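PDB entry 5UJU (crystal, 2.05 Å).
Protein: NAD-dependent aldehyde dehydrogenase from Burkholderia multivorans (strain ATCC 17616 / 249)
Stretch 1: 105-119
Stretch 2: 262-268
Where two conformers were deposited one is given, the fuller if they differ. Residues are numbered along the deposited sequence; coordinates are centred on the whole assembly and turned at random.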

# COMPACT_ATOMS: atom_id res chain seq x y z
N ALA A 105 11.75 6.93 19.53
CA ALA A 105 12.99 6.50 18.90
C ALA A 105 13.84 5.68 19.85
O ALA A 105 14.43 4.67 19.45
CB ALA A 105 13.77 7.71 18.39
N ALA A 106 13.91 6.08 21.13
CA ALA A 106 14.70 5.29 22.07
C ALA A 106 14.05 3.93 22.32
O ALA A 106 14.76 2.96 22.60
CB ALA A 106 14.90 6.07 23.38
N ALA A 107 12.72 3.84 22.20
CA ALA A 107 12.02 2.58 22.43
C ALA A 107 12.04 1.64 21.22
O ALA A 107 11.74 0.45 21.40
CB ALA A 107 10.56 2.87 22.83
N GLN A 108 12.43 2.13 20.04
CA GLN A 108 12.24 1.37 18.80
C GLN A 108 13.08 0.10 18.78
O GLN A 108 12.60 -0.97 18.39
CB GLN A 108 12.58 2.25 17.59
CG GLN A 108 11.36 2.86 16.93
CD GLN A 108 11.69 4.04 16.00
OE1 GLN A 108 12.83 4.22 15.58
NE2 GLN A 108 10.68 4.83 15.70
N ARG A 109 14.35 0.19 19.18
CA ARG A 109 15.30 -0.90 18.92
C ARG A 109 14.86 -2.23 19.53
O ARG A 109 14.68 -3.22 18.81
CB ARG A 109 16.70 -0.53 19.43
CG ARG A 109 17.76 -1.59 19.10
CD ARG A 109 19.18 -1.06 19.31
NE ARG A 109 20.18 -2.13 19.29
CZ ARG A 109 20.85 -2.50 18.20
NH1 ARG A 109 20.62 -1.90 17.04
NH2 ARG A 109 21.75 -3.48 18.28
N THR A 110 14.70 -2.29 20.85
CA THR A 110 14.40 -3.59 21.46
C THR A 110 13.00 -4.08 21.07
O THR A 110 12.76 -5.29 20.98
CB THR A 110 14.59 -3.54 22.99
OG1 THR A 110 13.64 -2.65 23.59
CG2 THR A 110 15.98 -3.04 23.32
N TRP A 111 12.08 -3.16 20.81
CA TRP A 111 10.77 -3.55 20.30
C TRP A 111 10.91 -4.21 18.94
O TRP A 111 10.44 -5.34 18.73
CB TRP A 111 9.87 -2.32 20.26
CG TRP A 111 8.44 -2.48 19.72
CD1 TRP A 111 7.87 -1.75 18.73
CD2 TRP A 111 7.42 -3.37 20.20
NE1 TRP A 111 6.56 -2.13 18.54
CE2 TRP A 111 6.26 -3.13 19.43
CE3 TRP A 111 7.37 -4.36 21.19
CZ2 TRP A 111 5.07 -3.83 19.61
CZ3 TRP A 111 6.17 -5.06 21.38
CH2 TRP A 111 5.04 -4.78 20.60
N ARG A 112 11.62 -3.56 18.01
CA ARG A 112 11.84 -4.13 16.69
C ARG A 112 12.52 -5.49 16.80
O ARG A 112 12.12 -6.45 16.12
CB ARG A 112 12.71 -3.20 15.83
CG ARG A 112 13.25 -3.91 14.60
CD ARG A 112 14.03 -3.00 13.67
NE ARG A 112 15.35 -2.66 14.20
CZ ARG A 112 15.68 -1.50 14.75
NH1 ARG A 112 14.77 -0.53 14.85
NH2 ARG A 112 16.92 -1.30 15.19
N GLU A 113 13.55 -5.60 17.64
CA GLU A 113 14.33 -6.83 17.69
C GLU A 113 13.54 -8.00 18.24
O GLU A 113 13.94 -9.14 18.00
CB GLU A 113 15.60 -6.61 18.51
CG GLU A 113 16.56 -5.73 17.76
CD GLU A 113 17.84 -5.47 18.51
OE1 GLU A 113 17.91 -5.77 19.72
OE2 GLU A 113 18.79 -4.98 17.85
N ALA A 114 12.44 -7.76 18.95
CA ALA A 114 11.67 -8.89 19.47
C ALA A 114 10.86 -9.59 18.38
O ALA A 114 10.40 -10.72 18.59
CB ALA A 114 10.76 -8.42 20.60
N GLY A 115 10.64 -8.95 17.23
CA GLY A 115 10.10 -9.64 16.09
C GLY A 115 8.60 -9.86 16.16
O GLY A 115 7.94 -9.54 17.15
N PRO A 116 8.05 -10.46 15.10
CA PRO A 116 6.58 -10.53 14.95
C PRO A 116 5.85 -11.22 16.10
O PRO A 116 4.75 -10.78 16.45
CB PRO A 116 6.42 -11.30 13.63
CG PRO A 116 7.65 -11.00 12.86
CD PRO A 116 8.76 -10.91 13.89
N SER A 117 6.39 -12.29 16.68
CA SER A 117 5.61 -12.97 17.71
C SER A 117 5.42 -12.08 18.93
O SER A 117 4.37 -12.14 19.59
CB SER A 117 6.24 -14.31 18.11
OG SER A 117 7.42 -14.10 18.89
N ALA A 118 6.38 -11.21 19.22
CA ALA A 118 6.20 -10.23 20.29
C ALA A 118 5.20 -9.15 19.89
O ALA A 118 4.36 -8.74 20.71
CB ALA A 118 7.54 -9.59 20.62
N TRP A 119 5.29 -8.64 18.66
CA TRP A 119 4.37 -7.58 18.25
C TRP A 119 2.93 -8.06 18.32
O TRP A 119 2.06 -7.36 18.85
CB TRP A 119 4.69 -7.07 16.85
CG TRP A 119 6.12 -6.78 16.61
CD1 TRP A 119 7.07 -6.42 17.54
CD2 TRP A 119 6.79 -6.85 15.35
NE1 TRP A 119 8.29 -6.25 16.92
CE2 TRP A 119 8.15 -6.52 15.58
CE3 TRP A 119 6.38 -7.16 14.05
CZ2 TRP A 119 9.09 -6.50 14.56
CZ3 TRP A 119 7.33 -7.13 13.03
CH2 TRP A 119 8.66 -6.80 13.29
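Stretch 2, residues 262-268: GFDPNVV

Stretch 2 lies on the helix of stretch 1 as a short loop that plugs in apolar side chains and lets water carry the polar links, for no direct hydrogen bond joins the two. The contact buries 421 Å², both sides summed.

The loop starts at Gly-262, where a helix ends in a Schellman motif with positive phi (84°), a conformation that calls for glycine. Phe-263 and Asp-264 are extended, and residues 265-267 make one 3-10 segment before Val-268 enters a strand. Asp-264 braces this turn itself: its OD1 accepts from Asn-266 N at 2.9 Å, and its backbone O from Val-267 N at 3.0 Å. From Phe-263 to Asp-264 the loop steps from Trp-111 (Phe-263 CA to Trp-111 CA 6.4 Å) back to Ala-107 (Asp-264 CA to Ala-107 CA 5.3 Å); the 3-10 turn then keeps Val-267 beside Ala-107 and Trp-111.

Trp-111 touches both Phe-263 and Val-267. Its edge meets the face of Phe-263, with planes at 81° and CZ3 of Trp-111 3.8 Å from CE2 of Phe-263, while Val-267 CG1 sits over the face of its five-membered ring, 3.8 Å from the centroid. Phe-263 also presents its edge to the helix: its CZ is 3.5 Å from Ala-114 CB, and its CE1 is 3.6 Å from Thr-110 O. The small Ala-107 allows close backbone approach; its CB lies 3.5 Å from Val-267 N and 3.8 Å from Val-267 CG2.

Water completes the polar side. One molecule donates to Ala-107 O (3.0 Å from the water O), accepts from Asp-264 N (2.9 Å) and hydrogen-bonds Thr-110 OG1 (2.7 Å). Another donates to Asp-264 OD2 at 2.8 Å from its O, and weakly to Ala-106 O at 3.4 Å. The pattern is an alanine where the backbones come nearest, Phe-263 and Val-267 packed on Trp-111, and water between the polar groups.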

# COMPACT_ATOMS: atom_id res chain seq x y z
N GLY A 262 8.79 -6.42 29.29
CA GLY A 262 10.20 -6.08 29.18
C GLY A 262 10.52 -5.07 28.10
O GLY A 262 11.68 -4.96 27.69
N PHE A 263 9.53 -4.34 27.60
CA PHE A 263 9.77 -3.30 26.61
C PHE A 263 9.71 -1.91 27.23
O PHE A 263 9.16 -1.71 28.31
CB PHE A 263 8.76 -3.41 25.46
CG PHE A 263 8.88 -4.70 24.72
CD1 PHE A 263 10.04 -4.98 24.02
CD2 PHE A 263 7.89 -5.66 24.80
CE1 PHE A 263 10.19 -6.18 23.36
CE2 PHE A 263 8.04 -6.86 24.14
CZ PHE A 263 9.18 -7.12 23.42
N ASP A 264 10.28 -0.96 26.51
CA ASP A 264 10.17 0.45 26.86
C ASP A 264 8.71 0.86 26.69
O ASP A 264 8.18 0.75 25.58
CB ASP A 264 11.11 1.28 25.97
CG ASP A 264 11.15 2.76 26.34
OD1 ASP A 264 10.23 3.29 27.01
OD2 ASP A 264 12.12 3.43 25.91
N PRO A 265 8.01 1.27 27.75
CA PRO A 265 6.60 1.65 27.58
C PRO A 265 6.41 2.78 26.59
O PRO A 265 5.30 2.94 26.08
CB PRO A 265 6.15 2.05 28.99
CG PRO A 265 7.43 2.41 29.71
CD PRO A 265 8.46 1.46 29.15
N ASN A 266 7.45 3.57 26.31
CA ASN A 266 7.33 4.63 25.31
C ASN A 266 7.21 4.11 23.88
O ASN A 266 7.21 4.93 22.96
CB ASN A 266 8.51 5.58 25.43
CG ASN A 266 8.50 6.32 26.74
OD1 ASN A 266 7.43 6.63 27.26
ND2 ASN A 266 9.68 6.58 27.30
N VAL A 267 7.13 2.80 23.67
CA VAL A 267 6.62 2.31 22.38
C VAL A 267 5.28 2.98 22.06
O VAL A 267 5.01 3.28 20.89
CB VAL A 267 6.53 0.77 22.39
CG1 VAL A 267 5.71 0.25 21.20
CG2 VAL A 267 7.95 0.17 22.34
N VAL A 268 4.47 3.28 23.08
CA VAL A 268 3.20 4.00 22.88
C VAL A 268 3.15 5.20 23.82
O VAL A 268 3.27 5.04 25.04
CB VAL A 268 1.98 3.09 23.12
CG1 VAL A 268 0.69 3.88 22.96
CG2 VAL A 268 2.01 1.91 22.15
O HOH W 1 14.64 2.29 25.92
O HOH W 2 11.32 -1.23 23.81
O HOH W 3 13.65 -3.21 26.83